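Local coordinates for protein endoglucanase EG-II (Hypocrea jecorina, PDB 3QR3) that hydrolyses internal beta-1,4-glucosidic bonds of cellulose and related glucans with a TIM-barrel catalytic domain, at residues A[8-13]-A[58-63]; A[89-94]-A[137-142]. One frame throughout, in Å; residues are numbered along the deposited sequence.

Interaction 1: A[8-13]-A[58-63]; sequences VNIAGF and TIFRLP
Strands 8-11 and 59-63 run parallel, with N9 paired to R61. R61 is bonded through both its backbone N and its backbone O: the N donates to V8 O at 3.2 Å from above the carbonyl plane, and the O receives I10 N at 3.0 Å, almost along the C=O axis. The R61 side chain leaves with CG anti to the backbone N (chi1 -176°) and stays extended as far as NE, running alongside N9. The oxygen of that asparagine lies against the chain, with OD1 3.3 Å from R61 CB and similarly near CG and CD. At NE the chain turns (chi4 -91°), which brings NH1 back to OD1 in a 2.8 Å hydrogen bond. OD1 offers an in-plane lone pair and lies close to the guanidinium plane, although the two flat groups stand 80° apart. NH1 also forms a salt bridge with E260, and NH2 bonds to N148; N9 is itself steadied through ND2 by the carbonyls of G292 and T259. An alanine in place of R61 would remove these guanidinium bonds and would probably take from N9 OD1 and E260 the charged partner they share. On the opposite face of the sheet from N9 and R61, V8 CG2 packs 3.7 Å from CD1 at the edge of the F60 ring, and I10 CB rests 3.9 Å from L62 CD2. Near the C-terminal ends of the two strands, a water donates to I10 O and P63 O and accepts from F13 N. This is the pairing of adjacent parallel strands in a TIM barrel, consistent with the active-site arginine of family 5 glycoside hydrolases.

Interaction 2: A[89-94]-A[137-142]; sequences LVQGCL and ASQSRV. With SO4 (sulfate ion), chain E.
A type I beta turn from Q139 to V142, closed by V142 N bonding to Q139 O, lies beside the last turns of helix 80-95, where the CA atoms of L94 and R141 are 7.0 Å apart. In the TIM barrel this turn belongs to the loop that leads from helix 122-136 into strand 142-145, so the contact ties helix 80-95 to the connection between those two elements. Q91 and Q139, both partly exposed, meet amide to amide. Q91 is bent at chi2 (-51°) whereas Q139 is extended beyond CG, and the two chains cross at about a right angle with their amide planes only 14° apart. Each carboxamide therefore donates and accepts in a paired ring: Q139 NE2 reaches Q91 OE1 at 3.1 Å, and Q91 NE2 reaches Q139 OE1 at 3.0 Å, both on in-plane lone pairs. Q91 NE2 is also held by D87. L94 packs between the Q139 amide, V142 and R141, CD1 lying near that amide and 3.8 Å from V142 CG2, while CD2 slides past R141 CB. R141, bent at chi3 (-74°), folds its guanidinium to the helix end, where the carbonyl dipoles would probably favour a positive charge. NH1 gives a 2.8 Å bond to L94 O within the guanidinium plane and a further bond to A98 O. Another edge holds a sulfate, probably from the crystallisation liquor: R141 NE donates to its O4 at 2.9 Å and NH2 to its O1 at 3.0 Å.

In the fold
Both segments of interaction 1 precede those of interaction 2 along the chain, and the centres of the two contacts are 12 Å apart. Interaction 1 joins neighbouring strands of the eight-stranded parallel barrel; interaction 2 lies further out, between helix 80-95 and the loop entering strand 142-145 of the same sheet. They touch where that helix packs on strand 59-64: L62 CD1 meets V90 CA at 3.7 Å, the F13 ring meets L89, and F60 CD2 approaches the sulfur of C93, which a disulfide ties to C100 on strand 99-104. Apolar side chains on the outer face of strand 59-64 thus pack against helix 80-95, joining the barrel that carries R61 inside to the helices around it.

Interaction 1: A[8-13]-A[58-63]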
loop_
_atom_site.group_PDB
_atom_site.type_symbol
_atom_site.label_atom_id
_atom_site.label_comp_id
_atom_site.label_asym_id
_atom_site.label_seq_id
_atom_site.Cartn_x
_atom_site.Cartn_y
_atom_site.Cartn_z
ATOM N N VAL A 8 7.348 5.389 -0.059
ATOM C CA VAL A 8 6.567 5.701 -1.243
ATOM C C VAL A 8 6.120 4.429 -1.952
ATOM O O VAL A 8 6.711 3.357 -1.787
ATOM C CB VAL A 8 7.371 6.547 -2.241
ATOM C CG1 VAL A 8 7.969 7.777 -1.554
ATOM C CG2 VAL A 8 8.460 5.700 -2.848
ATOM N N ASN A 9 5.051 4.558 -2.721
ATOM C CA ASN A 9 4.589 3.496 -3.600
ATOM C C ASN A 9 5.428 3.461 -4.870
ATOM O O ASN A 9 5.588 4.488 -5.523
ATOM C CB ASN A 9 3.145 3.768 -3.982
ATOM C CG ASN A 9 2.173 3.359 -2.895
ATOM O OD1 ASN A 9 1.649 2.257 -2.928
ATOM N ND2 ASN A 9 1.935 4.243 -1.933
ATOM N N ILE A 10 5.973 2.287 -5.191
ATOM C CA ILE A 10 6.747 2.065 -6.414
ATOM C C ILE A 10 5.842 1.303 -7.371
ATOM O O ILE A 10 5.818 0.077 -7.367
ATOM C CB ILE A 10 8.011 1.226 -6.119
ATOM C CG1 ILE A 10 8.786 1.835 -4.941
ATOM C CG2 ILE A 10 8.900 1.114 -7.367
ATOM C CD1 ILE A 10 9.402 3.205 -5.254
ATOM N N ALA A 11 5.075 2.044 -8.162
ATOM C CA ALA A 11 3.981 1.474 -8.949
ATOM C C ALA A 11 4.421 0.950 -10.323
ATOM O O ALA A 11 5.514 1.256 -10.797
ATOM C CB ALA A 11 2.851 2.507 -9.103
ATOM N N GLY A 12 3.550 0.175 -10.964
ATOM C CA GLY A 12 3.821 -0.341 -12.295
ATOM C C GLY A 12 3.331 -1.763 -12.519
ATOM O O GLY A 12 2.741 -2.070 -13.572
ATOM N N PHE A 13 3.560 -2.643 -11.546
ATOM C CA PHE A 13 3.024 -4.007 -11.641
ATOM C C PHE A 13 1.490 -3.964 -11.595
ATOM O O PHE A 13 0.807 -4.968 -11.856
ATOM C CB PHE A 13 3.571 -4.918 -10.537
ATOM C CG PHE A 13 4.904 -5.575 -10.866
ATOM C CD1 PHE A 13 4.966 -6.664 -11.714
ATOM C CD2 PHE A 13 6.077 -5.126 -10.278
ATOM C CE1 PHE A 13 6.182 -7.283 -11.996
ATOM C CE2 PHE A 13 7.297 -5.732 -10.557
ATOM C CZ PHE A 13 7.344 -6.815 -11.427
ATOM N N THR A 58 12.171 4.206 4.841
ATOM C CA THR A 58 12.324 2.880 5.439
ATOM C C THR A 58 11.237 1.889 5.024
ATOM O O THR A 58 11.232 0.731 5.458
ATOM C CB THR A 58 12.312 2.995 6.958
ATOM O OG1 THR A 58 11.228 3.853 7.342
ATOM C CG2 THR A 58 13.621 3.609 7.449
ATOM N N ILE A 59 10.313 2.328 4.181
ATOM C CA ILE A 59 9.286 1.418 3.693
ATOM C C ILE A 59 8.923 1.716 2.237
ATOM O O ILE A 59 8.976 2.861 1.797
ATOM C CB ILE A 59 8.035 1.470 4.596
ATOM C CG1 ILE A 59 7.096 0.291 4.307
ATOM C CG2 ILE A 59 7.325 2.819 4.450
ATOM C CD1 ILE A 59 6.167 -0.050 5.456
ATOM N N PHE A 60 8.598 0.672 1.484
ATOM C CA PHE A 60 8.036 0.840 0.142
ATOM C C PHE A 60 6.843 -0.070 -0.027
ATOM O O PHE A 60 6.784 -1.146 0.558
ATOM C CB PHE A 60 9.092 0.580 -0.937
ATOM C CG PHE A 60 10.271 1.489 -0.808
ATOM C CD1 PHE A 60 10.177 2.807 -1.199
ATOM C CD2 PHE A 60 11.440 1.043 -0.224
ATOM C CE1 PHE A 60 11.247 3.680 -1.042
ATOM C CE2 PHE A 60 12.520 1.898 -0.071
ATOM C CZ PHE A 60 12.420 3.222 -0.479
ATOM N N ARG A 61 5.879 0.387 -0.810
ATOM C CA ARG A 61 4.703 -0.399 -1.113
ATOM C C ARG A 61 4.782 -0.761 -2.585
ATOM O O ARG A 61 5.083 0.096 -3.427
ATOM C CB ARG A 61 3.457 0.430 -0.831
ATOM C CG ARG A 61 2.135 -0.293 -1.013
ATOM C CD ARG A 61 1.082 0.473 -0.239
ATOM N NE ARG A 61 -0.286 -0.035 -0.341
ATOM C CZ ARG A 61 -1.168 0.362 -1.250
ATOM N NH1 ARG A 61 -0.818 1.226 -2.205
ATOM N NH2 ARG A 61 -2.397 -0.131 -1.219
ATOM N N LEU A 62 4.522 -2.029 -2.892
ATOM C CA LEU A 62 4.714 -2.548 -4.246
ATOM C C LEU A 62 3.406 -3.103 -4.793
ATOM O O LEU A 62 3.126 -4.308 -4.676
ATOM C CB LEU A 62 5.788 -3.639 -4.245
ATOM C CG LEU A 62 7.123 -3.327 -3.550
ATOM C CD1 LEU A 62 8.095 -4.503 -3.691
ATOM C CD2 LEU A 62 7.759 -2.061 -4.107
ATOM N N PRO A 63 2.591 -2.223 -5.387
ATOM C CA PRO A 63 1.279 -2.596 -5.917
ATOM C C PRO A 63 1.414 -3.592 -7.043
ATOM O O PRO A 63 2.277 -3.420 -7.903
ATOM C CB PRO A 63 0.740 -1.278 -6.482
ATOM C CG PRO A 63 1.499 -0.227 -5.809
ATOM C CD PRO A 63 2.866 -0.793 -5.573
HETATM O O HOH W 1 4.591 -2.106 -8.722
#

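Interaction 2: A[89-94]-A[137-142]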
loop_
_atom_site.group_PDB
_atom_site.type_symbol
_atom_site.label_atom_id
_atom_site.label_comp_id
_atom_site.label_asym_id
_atom_site.label_seq_id
_atom_site.Cartn_x
_atom_site.Cartn_y
_atom_site.Cartn_z
ATOM N N LEU A 89 11.576 -7.209 -7.468
ATOM C CA LEU A 89 11.297 -5.890 -6.907
ATOM C C LEU A 89 11.213 -5.987 -5.370
ATOM O O LEU A 89 11.742 -5.142 -4.644
ATOM C CB LEU A 89 10.006 -5.324 -7.504
ATOM C CG LEU A 89 9.625 -3.903 -7.086
ATOM C CD1 LEU A 89 10.708 -2.920 -7.518
ATOM C CD2 LEU A 89 8.271 -3.529 -7.679
ATOM N N VAL A 90 10.574 -7.041 -4.889
ATOM C CA VAL A 90 10.488 -7.298 -3.447
ATOM C C VAL A 90 11.866 -7.433 -2.785
ATOM O O VAL A 90 12.133 -6.796 -1.769
ATOM C CB VAL A 90 9.659 -8.572 -3.148
ATOM C CG1 VAL A 90 9.627 -8.862 -1.643
ATOM C CG2 VAL A 90 8.247 -8.422 -3.689
ATOM N N GLN A 91 12.737 -8.262 -3.360
ATOM C CA GLN A 91 14.080 -8.432 -2.816
ATOM C C GLN A 91 14.911 -7.154 -2.911
ATOM O O GLN A 91 15.723 -6.876 -2.037
ATOM C CB GLN A 91 14.804 -9.612 -3.473
ATOM C CG GLN A 91 14.106 -10.956 -3.273
ATOM C CD GLN A 91 13.769 -11.236 -1.809
ATOM O OE1 GLN A 91 14.541 -10.917 -0.908
ATOM N NE2 GLN A 91 12.603 -11.829 -1.573
ATOM N N GLY A 92 14.692 -6.363 -3.955
ATOM C CA GLY A 92 15.421 -5.117 -4.094
ATOM C C GLY A 92 15.078 -4.190 -2.946
ATOM O O GLY A 92 15.933 -3.501 -2.385
ATOM N N CYS A 93 13.802 -4.186 -2.595
ATOM C CA CYS A 93 13.309 -3.388 -1.483
ATOM C C CYS A 93 13.886 -3.910 -0.161
ATOM O O CYS A 93 14.404 -3.146 0.655
ATOM C CB CYS A 93 11.777 -3.448 -1.471
ATOM S SG CYS A 93 11.013 -2.779 -0.008
ATOM N N LEU A 94 13.820 -5.221 0.034
ATOM C CA LEU A 94 14.295 -5.832 1.281
ATOM C C LEU A 94 15.814 -5.704 1.454
ATOM O O LEU A 94 16.307 -5.602 2.569
ATOM C CB LEU A 94 13.890 -7.308 1.344
ATOM C CG LEU A 94 12.403 -7.657 1.439
ATOM C CD1 LEU A 94 12.235 -9.142 1.269
ATOM C CD2 LEU A 94 11.797 -7.193 2.773
ATOM N N ALA A 137 7.445 -16.443 4.231
ATOM C CA ALA A 137 7.359 -16.759 5.658
ATOM C C ALA A 137 8.624 -16.407 6.443
ATOM O O ALA A 137 8.539 -15.938 7.574
ATOM C CB ALA A 137 6.992 -18.232 5.862
ATOM N N SER A 138 9.791 -16.628 5.844
ATOM C CA SER A 138 11.053 -16.446 6.558
ATOM C C SER A 138 11.574 -15.013 6.497
ATOM O O SER A 138 12.598 -14.708 7.095
ATOM C CB SER A 138 12.124 -17.389 6.010
ATOM O OG SER A 138 12.486 -17.021 4.686
ATOM N N GLN A 139 10.872 -14.134 5.784
ATOM C CA GLN A 139 11.322 -12.743 5.642
ATOM C C GLN A 139 10.429 -11.782 6.423
ATOM O O GLN A 139 9.356 -11.396 5.958
ATOM C CB GLN A 139 11.408 -12.365 4.166
ATOM C CG GLN A 139 12.345 -13.281 3.397
ATOM C CD GLN A 139 12.608 -12.817 1.978
ATOM O OE1 GLN A 139 11.723 -12.860 1.120
ATOM N NE2 GLN A 139 13.835 -12.393 1.715
ATOM N N SER A 140 10.875 -11.405 7.620
ATOM C CA SER A 140 10.023 -10.674 8.554
ATOM C C SER A 140 9.727 -9.229 8.139
ATOM O O SER A 140 8.879 -8.570 8.745
ATOM C CB SER A 140 10.638 -10.696 9.961
ATOM O OG SER A 140 11.793 -9.872 10.006
ATOM N N ARG A 141 10.410 -8.727 7.117
ATOM C CA ARG A 141 10.189 -7.335 6.712
ATOM C C ARG A 141 9.244 -7.213 5.514
ATOM O O ARG A 141 9.017 -6.118 4.990
ATOM C CB ARG A 141 11.518 -6.609 6.461
ATOM C CG ARG A 141 12.242 -6.202 7.747
ATOM C CD ARG A 141 13.576 -5.505 7.476
ATOM N NE ARG A 141 14.611 -6.439 7.037
ATOM C CZ ARG A 141 15.137 -6.461 5.816
ATOM N NH1 ARG A 141 14.730 -5.594 4.894
ATOM N NH2 ARG A 141 16.081 -7.348 5.519
ATOM N N VAL A 142 8.696 -8.342 5.083
ATOM C CA VAL A 142 7.612 -8.319 4.113
ATOM C C VAL A 142 6.319 -8.023 4.878
ATOM O O VAL A 142 6.040 -8.621 5.913
ATOM C CB VAL A 142 7.510 -9.649 3.344
ATOM C CG1 VAL A 142 6.219 -9.716 2.531
ATOM C CG2 VAL A 142 8.721 -9.827 2.443
HETATM S S SO4 E . 15.822 -9.634 8.615
HETATM O O1 SO4 E . 16.892 -8.926 7.902
HETATM O O2 SO4 E . 15.489 -10.877 7.927
HETATM O O3 SO4 E . 16.254 -9.956 9.965
HETATM O O4 SO4 E . 14.637 -8.790 8.650
#